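Local coordinates for LEOA (Escherichia coli, PDB 4AUR), which is a bacterial dynamin-like GTPase of enterotoxigenic E. coli that probably binds and hydrolyses GTP in a P-loop domain, at residues I15-L19 with I46-E50; M24-L28 with V282-V286. All coordinates share one frame. Residues are numbered along the deposited sequence.

Overall arrangement
From the N terminus the chain runs up helix 3-30, turns, and comes back along helix 38-51; contact 1 closes this short helical hairpin, joining 15-19 to 46-50 across 26 intervening residues. The chain then enters the mixed sheet of the GTPase domain, leaves it through helices 241-248 and 250-273, and starts the very long helix 275-343. Contact 2 closes that wide loop of 253 residues, bringing 24-28 against 282-286. The two closures cross, because 46-50 falls between the segments of contact 2 while 15-19 lies before both. Both use helix 3-30, which thus ties its hairpin partner to the root of the helical stalk; their centres lie about 17 Å apart and the contacts do not touch.

Contact 1 of 2, residues I15-L19 with I46-E50; sequences INSLL and INAIE
Two alpha-helical turns, 15-19 and 46-50, run antiparallel at 174°, their axes approaching to 10.6 Å. The register is set by Ile15 and Ile46, whose CA atoms lie 5.9 Å apart. Apolar packing supplies most of the interface, which buries 313 Å². The CA-to-CB bonds of Leu18 and Ile49 point toward the opposite helix, and those of Ile15 and Ile46 sideways; all four side chains take the mt rotamer, which carries the two sideways isoleucines into the gap. Ile15 meets Ile46 through CG2 to CG2 (4.1 Å) and Ile49 through its CG1 to CG2 of Ile49 (3.8 Å). Leu18 CB lies 3.8 Å from Ile46 CG1, and Leu18 CD1 the same distance from Ile49 CD1. At the exposed margin Leu19 CD2 reaches Ile46 CD1 at 3.8 Å. The one polar group in reach is the Glu50 carboxylate, folded back by chi1 and chi2 both m so that OE2 sits 3.6 Å from Ile15 CD1, a plain van der Waals contact. Ile49 also touches Leu269 and Thr273 of helix 250-273, covering it from a third helix. Near-antiparallel neighbours joined by a short connection make this a helical hairpin, here leading directly into the first strand of the GTPase domain.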
# COMPACT_ATOMS: atom_id res chain seq x y z
N ILE A 15 7.55 -27.74 8.54
CA ILE A 15 8.82 -27.60 7.89
C ILE A 15 8.69 -26.71 6.66
O ILE A 15 9.48 -25.79 6.49
CB ILE A 15 9.38 -28.97 7.55
CG1 ILE A 15 9.92 -29.62 8.80
CG2 ILE A 15 10.51 -28.85 6.54
CD1 ILE A 15 10.12 -31.11 8.64
N ASN A 16 7.68 -26.92 5.83
CA ASN A 16 7.50 -26.02 4.70
C ASN A 16 7.36 -24.58 5.15
O ASN A 16 8.09 -23.71 4.68
CB ASN A 16 6.28 -26.38 3.88
CG ASN A 16 6.55 -27.53 2.92
OD1 ASN A 16 7.69 -27.79 2.50
ND2 ASN A 16 5.47 -28.23 2.56
N SER A 17 6.43 -24.33 6.08
CA SER A 17 6.18 -23.00 6.56
C SER A 17 7.49 -22.33 7.02
O SER A 17 7.65 -21.12 6.89
CB SER A 17 5.19 -23.04 7.70
OG SER A 17 5.84 -23.40 8.91
N LEU A 18 8.44 -23.12 7.51
CA LEU A 18 9.73 -22.58 7.90
C LEU A 18 10.66 -22.33 6.72
O LEU A 18 11.46 -21.42 6.74
CB LEU A 18 10.41 -23.51 8.90
CG LEU A 18 9.86 -23.47 10.31
CD1 LEU A 18 10.48 -24.59 11.11
CD2 LEU A 18 10.16 -22.11 10.92
N LEU A 19 10.55 -23.15 5.68
CA LEU A 19 11.28 -22.85 4.46
C LEU A 19 10.76 -21.55 3.82
O LEU A 19 11.54 -20.77 3.31
CB LEU A 19 11.25 -24.02 3.47
CG LEU A 19 12.03 -25.29 3.86
CD1 LEU A 19 11.64 -26.46 2.97
CD2 LEU A 19 13.52 -25.11 3.78
N ILE A 46 14.57 -26.43 11.60
CA ILE A 46 14.04 -27.45 10.69
C ILE A 46 14.64 -28.82 10.98
O ILE A 46 13.93 -29.82 10.98
CB ILE A 46 14.30 -27.09 9.23
CG1 ILE A 46 13.28 -26.03 8.80
CG2 ILE A 46 14.14 -28.32 8.36
CD1 ILE A 46 13.70 -25.24 7.58
N ASN A 47 15.93 -28.84 11.29
CA ASN A 47 16.63 -30.06 11.56
C ASN A 47 16.17 -30.65 12.85
O ASN A 47 15.87 -31.84 12.92
CB ASN A 47 18.14 -29.84 11.55
CG ASN A 47 18.64 -29.47 10.17
OD1 ASN A 47 19.48 -28.58 9.99
ND2 ASN A 47 18.07 -30.12 9.18
N ALA A 48 16.08 -29.84 13.89
CA ALA A 48 15.56 -30.32 15.16
C ALA A 48 14.20 -30.92 14.98
O ALA A 48 13.90 -31.93 15.60
CB ALA A 48 15.49 -29.19 16.17
N ILE A 49 13.38 -30.32 14.13
CA ILE A 49 11.98 -30.74 13.99
C ILE A 49 11.83 -32.08 13.32
O ILE A 49 10.93 -32.83 13.65
CB ILE A 49 11.16 -29.70 13.23
CG1 ILE A 49 10.66 -28.64 14.21
CG2 ILE A 49 9.95 -30.33 12.55
CD1 ILE A 49 9.96 -27.46 13.55
N GLU A 50 12.68 -32.34 12.32
CA GLU A 50 12.73 -33.62 11.61
C GLU A 50 12.76 -34.83 12.55
O GLU A 50 12.10 -35.83 12.29
CB GLU A 50 13.98 -33.67 10.71
CG GLU A 50 13.84 -32.96 9.37
CD GLU A 50 12.88 -33.66 8.43
OE1 GLU A 50 12.29 -34.71 8.82
OE2 GLU A 50 12.70 -33.16 7.28

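Contact 2 of 2, residues M24-L28 with V282-V286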
# COMPACT_ATOMS: atom_id res chain seq x y z
N MSE A 24 11.37 -15.59 3.09
CA MSE A 24 10.90 -14.26 3.40
C MSE A 24 12.07 -13.52 3.95
O MSE A 24 12.20 -12.33 3.68
CB MSE A 24 9.73 -14.31 4.38
CG MSE A 24 8.46 -14.73 3.68
SE MSE A 24 6.97 -14.52 4.96
CE MSE A 24 6.36 -16.37 5.21
N LEU A 25 12.95 -14.20 4.69
CA LEU A 25 14.15 -13.56 5.26
C LEU A 25 15.15 -13.12 4.23
O LEU A 25 15.75 -12.06 4.35
CB LEU A 25 14.85 -14.50 6.20
CG LEU A 25 14.15 -14.63 7.55
CD1 LEU A 25 14.50 -15.94 8.24
CD2 LEU A 25 14.48 -13.45 8.44
N GLU A 26 15.37 -13.95 3.22
CA GLU A 26 16.24 -13.59 2.11
C GLU A 26 15.80 -12.28 1.43
O GLU A 26 16.64 -11.53 0.95
CB GLU A 26 16.26 -14.70 1.05
CG GLU A 26 16.95 -15.98 1.48
CD GLU A 26 17.02 -17.01 0.35
OE1 GLU A 26 16.08 -17.09 -0.48
OE2 GLU A 26 18.04 -17.75 0.30
N MSE A 27 14.49 -12.02 1.37
CA MSE A 27 13.98 -10.84 0.69
C MSE A 27 14.16 -9.63 1.55
O MSE A 27 14.56 -8.60 1.05
CB MSE A 27 12.53 -11.01 0.31
CG MSE A 27 12.40 -12.11 -0.71
SE MSE A 27 13.11 -11.59 -2.47
CE MSE A 27 14.98 -12.22 -2.35
N LEU A 28 13.88 -9.73 2.85
CA LEU A 28 14.21 -8.63 3.77
C LEU A 28 15.69 -8.28 3.68
O LEU A 28 16.07 -7.12 3.57
CB LEU A 28 13.88 -8.99 5.22
CG LEU A 28 12.42 -9.31 5.53
CD1 LEU A 28 12.24 -9.63 6.98
CD2 LEU A 28 11.50 -8.16 5.16
N VAL A 282 8.77 -11.74 11.57
CA VAL A 282 9.00 -11.63 10.14
C VAL A 282 7.73 -11.34 9.40
O VAL A 282 7.72 -10.49 8.55
CB VAL A 282 9.64 -12.90 9.58
CG1 VAL A 282 9.50 -12.96 8.10
CG2 VAL A 282 11.10 -12.93 9.94
N ILE A 283 6.66 -12.04 9.71
CA ILE A 283 5.39 -11.78 9.05
C ILE A 283 4.91 -10.39 9.39
O ILE A 283 4.32 -9.72 8.56
CB ILE A 283 4.34 -12.83 9.42
CG1 ILE A 283 4.76 -14.19 8.84
CG2 ILE A 283 2.98 -12.48 8.86
CD1 ILE A 283 3.78 -15.30 9.15
N GLN A 284 5.18 -9.92 10.59
CA GLN A 284 4.87 -8.53 10.92
C GLN A 284 5.60 -7.50 10.06
O GLN A 284 5.05 -6.51 9.70
CB GLN A 284 5.17 -8.21 12.38
CG GLN A 284 4.04 -8.50 13.36
CD GLN A 284 4.41 -8.05 14.78
OE1 GLN A 284 4.95 -6.93 14.97
NE2 GLN A 284 4.16 -8.92 15.77
N ARG A 285 6.86 -7.74 9.74
CA ARG A 285 7.66 -6.75 9.06
C ARG A 285 7.27 -6.76 7.61
O ARG A 285 7.42 -5.77 6.94
CB ARG A 285 9.15 -7.05 9.27
CG ARG A 285 10.12 -6.04 8.69
CD ARG A 285 10.07 -4.66 9.34
NE ARG A 285 10.94 -3.72 8.63
CZ ARG A 285 12.20 -3.40 8.96
NH1 ARG A 285 12.79 -3.94 10.03
NH2 ARG A 285 12.89 -2.53 8.23
N VAL A 286 6.74 -7.87 7.13
CA VAL A 286 6.44 -8.02 5.72
C VAL A 286 5.10 -7.39 5.44
O VAL A 286 4.90 -6.77 4.42
CB VAL A 286 6.32 -9.51 5.36
CG1 VAL A 286 5.89 -9.67 3.91
CG2 VAL A 286 7.63 -10.24 5.61
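Met24, a selenomethionine, opens the contact with its CA-to-CB bond aimed at helix 275-343. Its CB is 4.0 Å from Val282 CG1; its SE, also 4.3 Å from Val282 CG1, lies 4.4 Å from Val286 CG2 and 4.5 Å from Ile283 CG1, so the selenium sits among three side chains over one turn of the partner. Leu25 leaves its backbone sideways, but its CD2 swings in to 3.7 Å from Val282 CG2, the closest approach between the segments; Leu25 and Val282 are also the residues whose CA atoms are nearest, at 7.4 Å. Beyond this contact Leu25 packs on Leu39 and Val42 of helix 38-51. The axes pass 10.7 Å apart at a crossing angle of 49°, too oblique for the shallow crossing of a coiled coil. The setting is the base of the elongated helical bundle of a dynamin-like protein, where the N-terminal helix and the C-terminal helix 547-567, which touches Met24 through Leu566 and Met567 and Ile283 through Met567, both lie against the start of the long stalk helix. One turn on from Met24, the CA-to-CB bond of Leu28 points toward the partner, and this residue ends the sequence of contacts: its CD1 is 4.5 Å from Val282 CG1, and its CD2 lies 4.4 Å from Val286 CG2 and 4.3 Å from Arg285 CG. Arg285 thus offers its aliphatic part to the leucine while its NE hydrogen-bonds the Ser417 carbonyl.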